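Allergen Aed a 2 (Aedes aegypti, PDB 3DXL) binds and sequesters host biogenic amines such as serotonin, histamine and noradrenaline, and leukotrienes, thereby modulating the blood feeding of female mosquitoes. Local coordinates at residues Q177-L181 with Y248-E253. Residues are numbered along the deposited sequence.
Sequences QYTVL and YKCLVE
A helix-to-loop contact, apolar at its centre and with two bridging waters, joins two parts of the amine-binding C-terminal domain of this odorant-binding-protein relative: the loop between helices 172-175 and 184-196, and residues 248-253 of helix 243-253. Tyr178, at positive phi (67°/25°), is the C-prime residue of the Schellman motif ending helix 172-175; the chain then extends through Thr179 and Val180. In register, Tyr178 lies beside Val252 (CA-CA 7.2 Å) and Val180 beside Lys249 (6.1 Å). Val180 (chi1 t) points toward the helix, its CG1 3.7 Å from Lys249 CB and its CG2 3.8 Å from Val252 CG1. Tyr178 (m) CD1 sits 3.3 Å from Tyr248 (t) OH, while Tyr178 OH hydrogen-bonds to Asp265 OD1, of a noradrenaline-binding residue. One water links Thr179 O (2.7 Å) to Tyr248 OH (2.6 Å); another links Val180 O (3.0 Å) to Lys249 NZ (2.9 Å), which, on a t, t, t, p chain, salt-bridges Glu253 OE2 (2.7 Å). Direct contact is thus van der Waals, mostly apolar; polar links run through water.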
loop_
_atom_site.group_PDB
_atom_site.type_symbol
_atom_site.label_atom_id
_atom_site.label_comp_id
_atom_site.label_asym_id
_atom_site.label_seq_id
_atom_site.Cartn_x
_atom_site.Cartn_y
_atom_site.Cartn_z
ATOM N N GLN A 177 20.070 2.782 11.837
ATOM C CA GLN A 177 20.730 4.092 11.926
ATOM C C GLN A 177 21.103 4.643 10.546
ATOM O O GLN A 177 21.953 5.537 10.417
ATOM C CB GLN A 177 21.949 4.022 12.852
ATOM C CG GLN A 177 21.598 3.696 14.300
ATOM C CD GLN A 177 22.814 3.646 15.195
ATOM O OE1 GLN A 177 23.326 4.681 15.626
ATOM N NE2 GLN A 177 23.287 2.442 15.476
ATOM N N TYR A 178 20.453 4.112 9.514
ATOM C CA TYR A 178 20.602 4.612 8.135
ATOM C C TYR A 178 21.983 4.381 7.521
ATOM O O TYR A 178 22.383 5.089 6.608
ATOM C CB TYR A 178 20.174 6.090 8.010
ATOM C CG TYR A 178 18.678 6.276 8.141
ATOM C CD1 TYR A 178 17.827 6.046 7.054
ATOM C CD2 TYR A 178 18.110 6.663 9.347
ATOM C CE1 TYR A 178 16.456 6.202 7.168
ATOM C CE2 TYR A 178 16.730 6.819 9.481
ATOM C CZ TYR A 178 15.906 6.596 8.374
ATOM O OH TYR A 178 14.530 6.748 8.456
ATOM N N THR A 179 22.704 3.379 8.009
ATOM C CA THR A 179 23.906 2.923 7.322
ATOM C C THR A 179 23.491 2.173 6.060
ATOM O O THR A 179 22.677 1.244 6.112
ATOM C CB THR A 179 24.775 2.044 8.231
ATOM O OG1 THR A 179 25.330 2.877 9.247
ATOM C CG2 THR A 179 25.912 1.396 7.464
ATOM N N VAL A 180 24.040 2.588 4.930
ATOM C CA VAL A 180 23.741 1.964 3.647
ATOM C C VAL A 180 24.752 0.859 3.357
ATOM O O VAL A 180 25.877 1.129 2.937
ATOM C CB VAL A 180 23.740 2.996 2.501
ATOM C CG1 VAL A 180 23.390 2.311 1.183
ATOM C CG2 VAL A 180 22.752 4.144 2.783
ATOM N N LEU A 181 24.361 -0.381 3.618
ATOM C CA LEU A 181 25.194 -1.534 3.308
ATOM C C LEU A 181 25.221 -1.808 1.799
ATOM O O LEU A 181 24.365 -1.314 1.053
ATOM C CB LEU A 181 24.735 -2.761 4.105
ATOM C CG LEU A 181 24.664 -2.586 5.628
ATOM C CD1 LEU A 181 24.079 -3.823 6.276
ATOM C CD2 LEU A 181 26.046 -2.290 6.224
ATOM N N TYR A 248 17.100 4.455 -2.250
ATOM C CA TYR A 248 17.318 4.566 -0.809
ATOM C C TYR A 248 18.678 5.211 -0.493
ATOM O O TYR A 248 18.749 6.203 0.237
ATOM C CB TYR A 248 17.191 3.191 -0.151
ATOM C CG TYR A 248 17.493 3.191 1.326
ATOM C CD1 TYR A 248 16.594 3.733 2.240
ATOM C CD2 TYR A 248 18.703 2.678 1.814
ATOM C CE1 TYR A 248 16.878 3.748 3.613
ATOM C CE2 TYR A 248 18.993 2.686 3.178
ATOM C CZ TYR A 248 18.079 3.221 4.066
ATOM O OH TYR A 248 18.346 3.239 5.416
ATOM N N LYS A 249 19.733 4.652 -1.078
ATOM C CA LYS A 249 21.089 5.164 -0.880
ATOM C C LYS A 249 21.189 6.624 -1.318
ATOM O O LYS A 249 21.738 7.465 -0.604
ATOM C CB LYS A 249 22.059 4.308 -1.676
ATOM C CG LYS A 249 23.496 4.819 -1.678
ATOM C CD LYS A 249 24.415 3.839 -2.369
ATOM C CE LYS A 249 25.828 4.400 -2.560
ATOM N NZ LYS A 249 26.599 4.562 -1.284
ATOM N N CYS A 250 20.648 6.923 -2.497
ATOM C CA CYS A 250 20.696 8.266 -3.041
ATOM C C CYS A 250 20.040 9.267 -2.094
ATOM O O CYS A 250 20.618 10.302 -1.778
ATOM C CB CYS A 250 20.038 8.304 -4.417
ATOM S SG CYS A 250 20.416 9.763 -5.401
ATOM N N LEU A 251 18.839 8.944 -1.615
ATOM C CA LEU A 251 18.127 9.825 -0.702
ATOM C C LEU A 251 18.883 10.020 0.613
ATOM O O LEU A 251 19.012 11.148 1.097
ATOM C CB LEU A 251 16.710 9.308 -0.443
ATOM C CG LEU A 251 15.737 9.551 -1.605
ATOM C CD1 LEU A 251 14.553 8.606 -1.518
ATOM C CD2 LEU A 251 15.281 10.993 -1.607
ATOM N N VAL A 252 19.376 8.918 1.177
ATOM C CA VAL A 252 20.088 8.939 2.458
ATOM C C VAL A 252 21.376 9.774 2.407
ATOM O O VAL A 252 21.794 10.346 3.415
ATOM C CB VAL A 252 20.366 7.484 2.963
ATOM C CG1 VAL A 252 21.375 7.460 4.125
ATOM C CG2 VAL A 252 19.061 6.824 3.378
ATOM N N GLU A 253 21.984 9.848 1.227
ATOM C CA GLU A 253 23.243 10.566 1.040
ATOM C C GLU A 253 23.063 11.959 0.442
ATOM O O GLU A 253 24.044 12.681 0.252
ATOM C CB GLU A 253 24.174 9.700 0.194
ATOM C CG GLU A 253 24.560 8.401 0.924
ATOM C CD GLU A 253 25.325 7.389 0.079
ATOM O OE1 GLU A 253 25.663 7.682 -1.088
ATOM O OE2 GLU A 253 25.584 6.278 0.593
HETATM O O HOH W 1 19.996 1.545 6.478
HETATM O O HOH W 2 27.097 2.245 0.409
#